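Alr1585 protein (Nostoc sp., PDB 5C2I) probably uses a bound heme to oxidise dyes and other substrates with hydrogen peroxide, as a dye-decolorizing (DyP-type) peroxidase. Local coordinates at residues P114-I128 with I448-S460. The protein carries 1 engineered substitution. Sequence-based numbering, arbitrary orientation.
Sequences PGDKPFRMGMKNEEI and INMKGGEYFFAPS
Met123 extends from its turn with CG anti to the backbone N (chi1 -160°) and bends only at its last torsion, chi3 -70°, which lays CE on one face of the Tyr455 ring, 3.6 Å from CE1. SD stands farther above that face in a Met-aromatic contact and also meets CE of Met450, at 3.6 Å. Pro118 CB packs off-centre on the opposite face as a CH-pi contact, holding the ring between the two. Ile128 CG2 comes in at its edge, 3.4 Å from OH, a hydroxyl that hydrogen-bonds Asn398. Further along, Pro114 CG sits over the Phe457 ring as a CH-pi contact, 3.6 Å from CD2, while Phe119 CE1 comes 3.5 Å from Phe457 N, against the strand backbone.

Glu454 leaves the strand pointing away from 114-128, but its bend at chi2 (55°) carries the carboxylate back to the turn after helix 117-121. There OE1 accepts hydrogen bonds from Met123 N (2.9 Å, nearly straight), on its syn side and somewhat out of plane, and from Tyr455 N on its anti lone pair. Water 2 joins OE2 to Lys124 N; water 1 bridges the carbonyls of Phe119 and Tyr455.

The contact thus seats a helix and turn of the DyP dimeric alpha+beta barrel domain on strand 448-458, which pairs antiparallel with 250-261 and whose Ile448 touches the heme. Lys124 NZ, held by the carbonyls of Phe144 and Ser146, stays 4.6 Å from Glu454 OE2, beyond a salt bridge, but its charge would probably help the two N-H groups keep the buried carboxylate ionised.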
loop_
_atom_site.group_PDB
_atom_site.type_symbol
_atom_site.label_atom_id
_atom_site.label_comp_id
_atom_site.label_asym_id
_atom_site.label_seq_id
_atom_site.Cartn_x
_atom_site.Cartn_y
_atom_site.Cartn_z
ATOM N N PRO A 114 14.274 -14.841 44.162
ATOM C CA PRO A 114 15.432 -14.235 43.514
ATOM C C PRO A 114 16.048 -13.104 44.327
ATOM O O PRO A 114 15.318 -12.259 44.886
ATOM C CB PRO A 114 14.875 -13.779 42.140
ATOM C CG PRO A 114 13.789 -14.798 41.861
ATOM C CD PRO A 114 13.156 -15.036 43.213
ATOM N N GLY A 115 17.380 -13.091 44.373
ATOM C CA GLY A 115 18.113 -12.260 45.297
ATOM C C GLY A 115 18.367 -10.809 44.947
ATOM O O GLY A 115 18.792 -10.050 45.817
ATOM N N ASP A 116 18.100 -10.390 43.720
ATOM C CA ASP A 116 18.426 -9.008 43.293
ATOM C C ASP A 116 17.763 -7.990 44.191
ATOM O O ASP A 116 16.551 -8.071 44.448
ATOM C CB ASP A 116 18.013 -8.825 41.829
ATOM C CG ASP A 116 18.276 -7.432 41.307
ATOM O OD1 ASP A 116 17.399 -6.568 41.459
ATOM O OD2 ASP A 116 19.376 -7.216 40.773
ATOM N N LYS A 117 18.522 -7.016 44.715
ATOM C CA LYS A 117 17.939 -6.113 45.745
ATOM C C LYS A 117 16.841 -5.178 45.215
ATOM O O LYS A 117 15.779 -5.054 45.847
ATOM C CB LYS A 117 19.025 -5.317 46.497
ATOM C CG LYS A 117 19.906 -6.126 47.415
ATOM C CD LYS A 117 20.916 -5.196 48.101
ATOM C CE LYS A 117 21.619 -5.850 49.277
ATOM N NZ LYS A 117 21.987 -7.264 48.991
ATOM N N PRO A 118 17.059 -4.518 44.062
ATOM C CA PRO A 118 15.978 -3.684 43.557
ATOM C C PRO A 118 14.726 -4.529 43.288
ATOM O O PRO A 118 13.608 -4.091 43.593
ATOM C CB PRO A 118 16.565 -3.117 42.262
ATOM C CG PRO A 118 18.042 -3.002 42.588
ATOM C CD PRO A 118 18.343 -4.208 43.411
ATOM N N PHE A 119 14.911 -5.701 42.709
ATOM C CA PHE A 119 13.764 -6.604 42.424
ATOM C C PHE A 119 12.981 -6.877 43.713
ATOM O O PHE A 119 11.757 -6.761 43.723
ATOM C CB PHE A 119 14.277 -7.913 41.789
ATOM C CG PHE A 119 13.304 -9.047 41.881
ATOM C CD1 PHE A 119 12.266 -9.135 41.000
ATOM C CD2 PHE A 119 13.407 -9.985 42.897
ATOM C CE1 PHE A 119 11.364 -10.202 41.072
ATOM C CE2 PHE A 119 12.526 -11.055 42.975
ATOM C CZ PHE A 119 11.488 -11.155 42.078
ATOM N N ARG A 120 13.694 -7.159 44.802
ATOM C CA ARG A 120 13.028 -7.394 46.107
ATOM C C ARG A 120 12.360 -6.166 46.694
ATOM O O ARG A 120 11.269 -6.239 47.274
ATOM C CB ARG A 120 13.992 -7.942 47.099
ATOM C CG ARG A 120 14.417 -9.347 46.750
ATOM C CD ARG A 120 15.231 -9.903 47.881
ATOM N NE ARG A 120 15.361 -11.318 47.714
ATOM C CZ ARG A 120 15.692 -12.155 48.656
ATOM N NH1 ARG A 120 15.982 -11.728 49.855
ATOM N NH2 ARG A 120 15.787 -13.417 48.349
ATOM N N MET A 121 12.968 -5.027 46.501
ATOM C CA MET A 121 12.408 -3.797 47.026
ATOM C C MET A 121 11.128 -3.398 46.277
ATOM O O MET A 121 10.210 -2.860 46.870
ATOM C CB MET A 121 13.472 -2.693 46.960
ATOM C CG MET A 121 14.598 -2.940 47.959
ATOM S SD MET A 121 16.071 -1.997 47.575
ATOM C CE MET A 121 15.702 -0.435 48.439
ATOM N N GLY A 122 11.107 -3.600 44.964
ATOM C CA GLY A 122 9.996 -3.145 44.133
ATOM C C GLY A 122 10.200 -1.704 43.658
ATOM O O GLY A 122 10.854 -0.908 44.316
ATOM N N MET A 123 9.624 -1.380 42.504
ATOM C CA MET A 123 9.797 -0.032 41.904
ATOM C C MET A 123 9.025 1.058 42.655
ATOM O O MET A 123 9.279 2.227 42.461
ATOM C CB MET A 123 9.405 -0.052 40.413
ATOM C CG MET A 123 9.988 1.109 39.615
ATOM S SD MET A 123 9.678 0.988 37.867
ATOM C CE MET A 123 10.736 -0.409 37.392
ATOM N N LYS A 124 8.054 0.673 43.478
ATOM C CA LYS A 124 7.355 1.635 44.335
ATOM C C LYS A 124 8.145 1.997 45.599
ATOM O O LYS A 124 7.792 2.995 46.274
ATOM C CB LYS A 124 6.018 1.087 44.779
ATOM C CG LYS A 124 4.992 0.944 43.680
ATOM C CD LYS A 124 3.687 0.417 44.292
ATOM C CE LYS A 124 2.598 0.294 43.270
ATOM N NZ LYS A 124 2.750 -0.911 42.416
ATOM N N ASN A 125 9.206 1.241 45.912
ATOM C CA ASN A 125 9.996 1.482 47.119
ATOM C C ASN A 125 10.562 2.909 47.115
ATOM O O ASN A 125 11.072 3.380 46.087
ATOM C CB ASN A 125 11.104 0.446 47.238
ATOM C CG ASN A 125 12.083 0.734 48.368
ATOM O OD1 ASN A 125 12.940 1.615 48.261
ATOM N ND2 ASN A 125 11.997 -0.055 49.437
ATOM N N GLU A 126 10.458 3.603 48.257
ATOM C CA GLU A 126 10.821 5.018 48.320
ATOM C C GLU A 126 12.318 5.265 48.044
ATOM O O GLU A 126 12.675 6.246 47.391
ATOM C CB GLU A 126 10.395 5.605 49.701
ATOM C CG GLU A 126 10.820 7.036 49.976
ATOM C CD GLU A 126 10.256 8.033 48.975
ATOM O OE1 GLU A 126 9.300 7.692 48.226
ATOM O OE2 GLU A 126 10.815 9.145 48.877
ATOM N N GLU A 127 13.176 4.363 48.502
ATOM C CA GLU A 127 14.614 4.507 48.273
ATOM C C GLU A 127 14.927 4.326 46.789
ATOM O O GLU A 127 15.692 5.081 46.205
ATOM C CB GLU A 127 15.442 3.456 49.047
ATOM C CG GLU A 127 15.469 3.630 50.550
ATOM C CD GLU A 127 16.274 2.515 51.248
ATOM O OE1 GLU A 127 17.194 1.881 50.651
ATOM O OE2 GLU A 127 15.941 2.240 52.394
ATOM N N ILE A 128 14.281 3.352 46.166
ATOM C CA ILE A 128 14.391 3.159 44.725
ATOM C C ILE A 128 13.923 4.390 43.949
ATOM O O ILE A 128 14.640 4.887 43.065
ATOM C CB ILE A 128 13.562 1.938 44.266
ATOM C CG1 ILE A 128 14.179 0.649 44.830
ATOM C CG2 ILE A 128 13.432 1.893 42.742
ATOM C CD1 ILE A 128 15.491 0.233 44.192
ATOM N N ILE A 448 9.807 13.330 28.796
ATOM C CA ILE A 448 9.434 11.945 29.110
ATOM C C ILE A 448 8.969 11.872 30.561
ATOM O O ILE A 448 9.630 12.447 31.448
ATOM C CB ILE A 448 10.630 11.021 28.833
ATOM C CG1 ILE A 448 10.893 11.022 27.325
ATOM C CG2 ILE A 448 10.381 9.625 29.364
ATOM C CD1 ILE A 448 12.214 10.384 26.882
ATOM N N ASN A 449 7.795 11.293 30.802
ATOM C CA ASN A 449 7.232 11.179 32.149
ATOM C C ASN A 449 7.055 9.713 32.505
ATOM O O ASN A 449 6.435 8.957 31.734
ATOM C CB ASN A 449 5.848 11.825 32.238
ATOM C CG ASN A 449 5.806 13.205 31.632
ATOM O OD1 ASN A 449 6.613 14.069 31.981
ATOM N ND2 ASN A 449 4.857 13.426 30.698
ATOM N N MET A 450 7.586 9.320 33.644
ATOM C CA MET A 450 7.411 7.965 34.169
ATOM C C MET A 450 5.986 7.804 34.681
ATOM O O MET A 450 5.572 8.498 35.627
ATOM C CB MET A 450 8.427 7.757 35.284
ATOM C CG MET A 450 8.194 6.584 36.203
ATOM S SD MET A 450 8.089 4.984 35.396
ATOM C CE MET A 450 7.994 3.966 36.880
ATOM N N LYS A 451 5.240 6.880 34.086
ATOM C CA LYS A 451 3.828 6.675 34.428
ATOM C C LYS A 451 3.571 5.401 35.235
ATOM O O LYS A 451 2.444 5.128 35.609
ATOM C CB LYS A 451 3.000 6.600 33.125
ATOM C CG LYS A 451 3.056 7.838 32.231
ATOM C CD LYS A 451 2.821 9.139 32.968
ATOM C CE LYS A 451 1.411 9.226 33.458
ATOM N NZ LYS A 451 1.182 10.605 33.955
ATOM N N GLY A 452 4.597 4.618 35.480
ATOM C CA GLY A 452 4.485 3.428 36.295
ATOM C C GLY A 452 5.283 2.257 35.766
ATOM O O GLY A 452 5.760 2.261 34.629
ATOM N N GLY A 453 5.475 1.260 36.620
ATOM C CA GLY A 453 6.261 0.076 36.219
ATOM C C GLY A 453 6.547 -0.832 37.392
ATOM O O GLY A 453 6.054 -0.604 38.486
ATOM N N GLU A 454 7.337 -1.862 37.149
ATOM C CA GLU A 454 7.750 -2.784 38.186
ATOM C C GLU A 454 8.916 -3.582 37.718
ATOM O O GLU A 454 9.192 -3.678 36.500
ATOM C CB GLU A 454 6.581 -3.700 38.573
ATOM C CG GLU A 454 6.781 -4.629 39.751
ATOM C CD GLU A 454 7.202 -3.915 41.028
ATOM O OE1 GLU A 454 8.402 -3.599 41.155
ATOM O OE2 GLU A 454 6.344 -3.684 41.888
ATOM N N TYR A 455 9.623 -4.140 38.696
ATOM C CA TYR A 455 10.705 -5.074 38.453
ATOM C C TYR A 455 10.188 -6.496 38.562
ATOM O O TYR A 455 9.443 -6.814 39.494
ATOM C CB TYR A 455 11.746 -4.925 39.526
ATOM C CG TYR A 455 12.453 -3.591 39.660
ATOM C CD1 TYR A 455 13.126 -3.005 38.592
ATOM C CD2 TYR A 455 12.515 -2.952 40.901
ATOM C CE1 TYR A 455 13.820 -1.797 38.741
ATOM C CE2 TYR A 455 13.231 -1.783 41.065
ATOM C CZ TYR A 455 13.888 -1.219 39.976
ATOM O OH TYR A 455 14.618 -0.053 40.173
ATOM N N PHE A 456 10.589 -7.350 37.637
ATOM C CA PHE A 456 10.197 -8.762 37.639
ATOM C C PHE A 456 11.371 -9.688 37.424
ATOM O O PHE A 456 12.453 -9.259 36.996
ATOM C CB PHE A 456 9.209 -9.059 36.507
ATOM C CG PHE A 456 7.951 -8.208 36.514
ATOM C CD1 PHE A 456 7.930 -6.975 35.870
ATOM C CD2 PHE A 456 6.796 -8.664 37.072
ATOM C CE1 PHE A 456 6.788 -6.208 35.870
ATOM C CE2 PHE A 456 5.628 -7.921 37.041
ATOM C CZ PHE A 456 5.634 -6.662 36.466
ATOM N N PHE A 457 11.135 -10.981 37.668
ATOM C CA PHE A 457 12.055 -12.048 37.267
ATOM C C PHE A 457 11.310 -12.928 36.276
ATOM O O PHE A 457 10.120 -13.216 36.471
ATOM C CB PHE A 457 12.467 -12.847 38.478
ATOM C CG PHE A 457 13.533 -13.864 38.201
ATOM C CD1 PHE A 457 14.807 -13.472 37.837
ATOM C CD2 PHE A 457 13.263 -15.193 38.310
ATOM C CE1 PHE A 457 15.794 -14.402 37.569
ATOM C CE2 PHE A 457 14.261 -16.158 38.107
ATOM C CZ PHE A 457 15.525 -15.754 37.688
ATOM N N ALA A 458 11.981 -13.275 35.177
ATOM C CA ALA A 458 11.518 -14.285 34.231
ATOM C C ALA A 458 12.028 -15.632 34.721
ATOM O O ALA A 458 13.205 -15.928 34.550
ATOM C CB ALA A 458 12.064 -13.999 32.843
ATOM N N PRO A 459 11.162 -16.462 35.349
ATOM C CA PRO A 459 11.672 -17.720 35.866
ATOM C C PRO A 459 11.954 -18.746 34.776
ATOM O O PRO A 459 11.500 -18.595 33.653
ATOM C CB PRO A 459 10.543 -18.209 36.800
ATOM C CG PRO A 459 9.619 -17.058 36.952
ATOM C CD PRO A 459 9.755 -16.255 35.698
ATOM N N SER A 460 12.703 -19.784 35.123
ATOM C CA SER A 460 12.904 -20.919 34.239
ATOM C C SER A 460 11.556 -21.574 34.012
ATOM O O SER A 460 10.636 -21.464 34.858
ATOM C CB SER A 460 13.883 -21.920 34.881
ATOM O OG SER A 460 13.341 -22.522 36.053
HETATM O O HOH W 1 9.432 -7.013 42.364
HETATM O O HOH W 2 6.748 -1.915 43.996
#